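Local coordinates for decapping and exoribonuclease protein 1 (Kluyveromyces lactis, PDB 4GPS) that removes NAD caps from the 5' ends of a subset of RNAs, and also has 5'-3' exoribonuclease activity, using a divalent metal cation, at residues E162-Y167 and T203-K208. Numbering follows the deposited sequence.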
ATOM      1  N   GLU A 162       5.238   9.579 -15.769  1.00 39.94           N
ATOM      2  CA  GLU A 162       6.404  10.463 -15.854  1.00 44.20           C
ATOM      3  C   GLU A 162       7.534   9.780 -15.057  1.00 45.98           C
ATOM      4  O   GLU A 162       8.692   9.807 -15.448  1.00 49.04           O
ATOM      5  CB  GLU A 162       6.114  11.816 -15.227  1.00 50.07           C
ATOM      6  CG  GLU A 162       5.000  12.591 -15.892  1.00 63.42           C
ATOM      7  CD  GLU A 162       5.396  13.144 -17.242  1.00 69.93           C
ATOM      8  OE1 GLU A 162       6.542  13.652 -17.376  1.00 69.67           O
ATOM      9  OE2 GLU A 162       4.548  13.077 -18.156  1.00 72.81           O
ATOM     10  N   ALA A 163       7.183   9.178 -13.924  1.00 40.44           N
ATOM     11  CA  ALA A 163       8.159   8.487 -13.118  1.00 40.76           C
ATOM     12  C   ALA A 163       8.763   7.325 -13.928  1.00 39.64           C
ATOM     13  O   ALA A 163       9.954   7.079 -13.839  1.00 41.18           O
ATOM     14  CB  ALA A 163       7.510   7.970 -11.832  1.00 38.74           C
ATOM     15  N   TYR A 164       7.953   6.635 -14.733  1.00 37.90           N
ATOM     16  CA  TYR A 164       8.451   5.524 -15.539  1.00 39.54           C
ATOM     17  C   TYR A 164       9.419   6.040 -16.588  1.00 46.01           C
ATOM     18  O   TYR A 164      10.476   5.467 -16.812  1.00 47.99           O
ATOM     19  CB  TYR A 164       7.322   4.817 -16.272  1.00 37.71           C
ATOM     20  CG  TYR A 164       7.780   3.601 -17.054  1.00 39.51           C
ATOM     21  CD1 TYR A 164       8.017   2.384 -16.402  1.00 38.42           C
ATOM     22  CD2 TYR A 164       7.990   3.665 -18.432  1.00 39.83           C
ATOM     23  CE1 TYR A 164       8.446   1.284 -17.093  1.00 35.34           C
ATOM     24  CE2 TYR A 164       8.431   2.551 -19.141  1.00 44.01           C
ATOM     25  CZ  TYR A 164       8.655   1.362 -18.457  1.00 40.97           C
ATOM     26  OH  TYR A 164       9.080   0.260 -19.123  1.00 37.25           O
ATOM     27  N   GLN A 165       9.041   7.118 -17.254  1.00 48.71           N
ATOM     28  CA  GLN A 165       9.896   7.699 -18.273  1.00 49.37           C
ATOM     29  C   GLN A 165      11.244   8.124 -17.676  1.00 48.25           C
ATOM     30  O   GLN A 165      12.271   7.970 -18.314  1.00 49.57           O
ATOM     31  CB  GLN A 165       9.168   8.885 -18.896  1.00 53.76           C
ATOM     32  CG  GLN A 165      10.027   9.900 -19.609  1.00 64.86           C
ATOM     33  CD  GLN A 165       9.175  10.926 -20.363  1.00 72.90           C
ATOM     34  OE1 GLN A 165       8.433  10.561 -21.291  1.00 77.13           O
ATOM     35  NE2 GLN A 165       9.264  12.207 -19.963  1.00 65.20           N
ATOM     36  N   ARG A 166      11.243   8.639 -16.449  1.00 45.43           N
ATOM     37  CA  ARG A 166      12.471   9.089 -15.817  1.00 44.69           C
ATOM     38  C   ARG A 166      13.366   7.975 -15.354  1.00 45.82           C
ATOM     39  O   ARG A 166      14.569   8.179 -15.200  1.00 51.77           O
ATOM     40  CB  ARG A 166      12.189   9.910 -14.575  1.00 47.39           C
ATOM     41  CG  ARG A 166      11.914  11.339 -14.739  1.00 53.80           C
ATOM     42  CD  ARG A 166      11.706  11.873 -13.328  1.00 64.01           C
ATOM     43  NE  ARG A 166      12.810  12.696 -12.843  1.00 60.13           N
ATOM     44  CZ  ARG A 166      12.938  13.995 -13.105  1.00 56.63           C
ATOM     45  NH1 ARG A 166      12.031  14.632 -13.848  1.00 50.47           N
ATOM     46  NH2 ARG A 166      13.974  14.659 -12.610  1.00 62.76           N
ATOM     47  N   TYR A 167      12.781   6.818 -15.077  1.00 42.77           N
ATOM     48  CA  TYR A 167      13.539   5.688 -14.556  1.00 42.11           C
ATOM     49  C   TYR A 167      13.736   4.535 -15.528  1.00 44.19           C
ATOM     50  O   TYR A 167      14.437   3.587 -15.231  1.00 47.98           O
ATOM     51  CB  TYR A 167      12.824   5.152 -13.316  1.00 43.70           C
ATOM     52  CG  TYR A 167      13.658   4.224 -12.466  1.00 45.49           C
ATOM     53  CD1 TYR A 167      14.648   4.729 -11.633  1.00 45.01           C
ATOM     54  CD2 TYR A 167      13.480   2.836 -12.518  1.00 46.83           C
ATOM     55  CE1 TYR A 167      15.457   3.881 -10.866  1.00 49.79           C
ATOM     56  CE2 TYR A 167      14.282   1.970 -11.740  1.00 49.41           C
ATOM     57  CZ  TYR A 167      15.265   2.508 -10.921  1.00 50.35           C
ATOM     58  OH  TYR A 167      16.054   1.690 -10.144  1.00 57.45           O
ATOM     59  N   THR A 203      -1.593  -3.558 -18.829  1.00 44.94           N
ATOM     60  CA  THR A 203      -1.130  -3.337 -20.180  1.00 44.23           C
ATOM     61  C   THR A 203       0.294  -3.814 -20.424  1.00 44.87           C
ATOM     62  O   THR A 203       1.221  -3.378 -19.745  1.00 47.44           O
ATOM     63  CB  THR A 203      -1.199  -1.814 -20.555  1.00 44.69           C
ATOM     64  OG1 THR A 203      -2.558  -1.353 -20.474  1.00 48.09           O
ATOM     65  CG2 THR A 203      -0.667  -1.592 -21.975  1.00 39.49           C
ATOM     66  N   VAL A 204       0.471  -4.708 -21.396  1.00 43.38           N
ATOM     67  CA  VAL A 204       1.808  -5.173 -21.745  1.00 44.66           C
ATOM     68  C   VAL A 204       2.330  -4.147 -22.733  1.00 47.95           C
ATOM     69  O   VAL A 204       1.895  -4.114 -23.893  1.00 47.64           O
ATOM     70  CB  VAL A 204       1.798  -6.548 -22.447  1.00 43.71           C
ATOM     71  CG1 VAL A 204       3.200  -6.884 -22.951  1.00 37.63           C
ATOM     72  CG2 VAL A 204       1.311  -7.623 -21.490  1.00 39.00           C
ATOM     73  N   GLN A 205       3.258  -3.308 -22.276  1.00 46.74           N
ATOM     74  CA  GLN A 205       3.806  -2.267 -23.143  1.00 48.79           C
ATOM     75  C   GLN A 205       4.741  -2.864 -24.203  1.00 53.01           C
ATOM     76  O   GLN A 205       5.181  -4.006 -24.099  1.00 51.72           O
ATOM     77  CB  GLN A 205       4.562  -1.222 -22.307  1.00 42.18           C
ATOM     78  CG  GLN A 205       3.815  -0.791 -21.051  1.00 47.27           C
ATOM     79  CD  GLN A 205       4.592   0.214 -20.209  1.00 49.91           C
ATOM     80  OE1 GLN A 205       5.831   0.127 -20.087  1.00 47.46           O
ATOM     81  NE2 GLN A 205       3.866   1.173 -19.609  1.00 50.58           N
ATOM     82  N   PRO A 206       5.051  -2.090 -25.247  1.00 56.82           N
ATOM     83  CA  PRO A 206       5.948  -2.623 -26.279  1.00 53.13           C
ATOM     84  C   PRO A 206       7.326  -2.999 -25.760  1.00 54.10           C
ATOM     85  O   PRO A 206       8.000  -3.835 -26.372  1.00 53.96           O
ATOM     86  CB  PRO A 206       5.978  -1.523 -27.341  1.00 54.00           C
ATOM     87  CG  PRO A 206       5.432  -0.298 -26.640  1.00 57.56           C
ATOM     88  CD  PRO A 206       4.398  -0.845 -25.687  1.00 55.17           C
ATOM     89  N   ASP A 207       7.752  -2.410 -24.639  1.00 50.42           N
ATOM     90  CA  ASP A 207       9.051  -2.781 -24.087  1.00 47.18           C
ATOM     91  C   ASP A 207       8.941  -4.046 -23.202  1.00 51.71           C
ATOM     92  O   ASP A 207       9.910  -4.515 -22.599  1.00 52.36           O
ATOM     93  CB  ASP A 207       9.690  -1.608 -23.325  1.00 48.87           C
ATOM     94  CG  ASP A 207       8.910  -1.166 -22.076  1.00 54.97           C
ATOM     95  OD1 ASP A 207       7.827  -1.712 -21.715  1.00 51.91           O
ATOM     96  OD2 ASP A 207       9.429  -0.223 -21.448  1.00 58.08           O
ATOM     97  N   LYS A 208       7.730  -4.586 -23.133  1.00 53.33           N
ATOM     98  CA  LYS A 208       7.450  -5.814 -22.396  1.00 50.70           C
ATOM     99  C   LYS A 208       7.283  -5.679 -20.887  1.00 49.38           C
ATOM    100  O   LYS A 208       7.072  -6.677 -20.187  1.00 48.37           O
ATOM    101  CB  LYS A 208       8.494  -6.874 -22.761  1.00 49.45           C
ATOM    102  CG  LYS A 208       8.400  -7.286 -24.245  1.00 53.78           C
ATOM    103  CD  LYS A 208       7.018  -7.877 -24.551  1.00 56.65           C
ATOM    104  CE  LYS A 208       6.740  -7.971 -26.044  1.00 64.65           C
ATOM    105  NZ  LYS A 208       6.501  -6.604 -26.638  1.00 74.43           N
TER
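Y164 reaches out from the last turns of helix 156-167 to meet D207 and Q205 in the type I beta turn Q205-K208, which belongs to the hairpin joining antiparallel strands 198-204 and 210-213. It illustrates how a single long side chain can join a helix to a hairpin turn: the backbones stay far apart, with the CA atoms of Y164 and Q205 separated by 11.8 Å, and the contact lies at the surface of the PD-(D/E)XK nuclease fold, away from the metal and substrate sites. With CG anti to the backbone N (chi1 -176°), the ring of Y164 extends away from the helix and its hydroxyl end arrives at the turn. The hydroxyl donates a hydrogen bond to the carboxylate of D207, which arrives from the opposite direction; OD2 lies in the plane of the ring, at its edge, although the carboxylate itself is turned 66° from that plane. The modelled separation of Y164 OH and D207 OD2, 2.4 Å, is very short, and its exact value is doubtful. The carboxylate is steadied from within the hairpin, since D207 OD1 accepts a bond from the backbone N of N209, whose side-chain OD1 is also hydrogen-bonded to the hydroxyl of Y164. The side chain of Q205 slides past the phenol in the opposite direction, its amide plane 82° from the ring. A phenylalanine in place of Y164 would probably leave D207 OD2 and N209 OD1 without the hydroxyl that joins them to the helix. The turn is closed by its own backbone hydrogen bond, K208 N to Q205 O, at 2.8 Å.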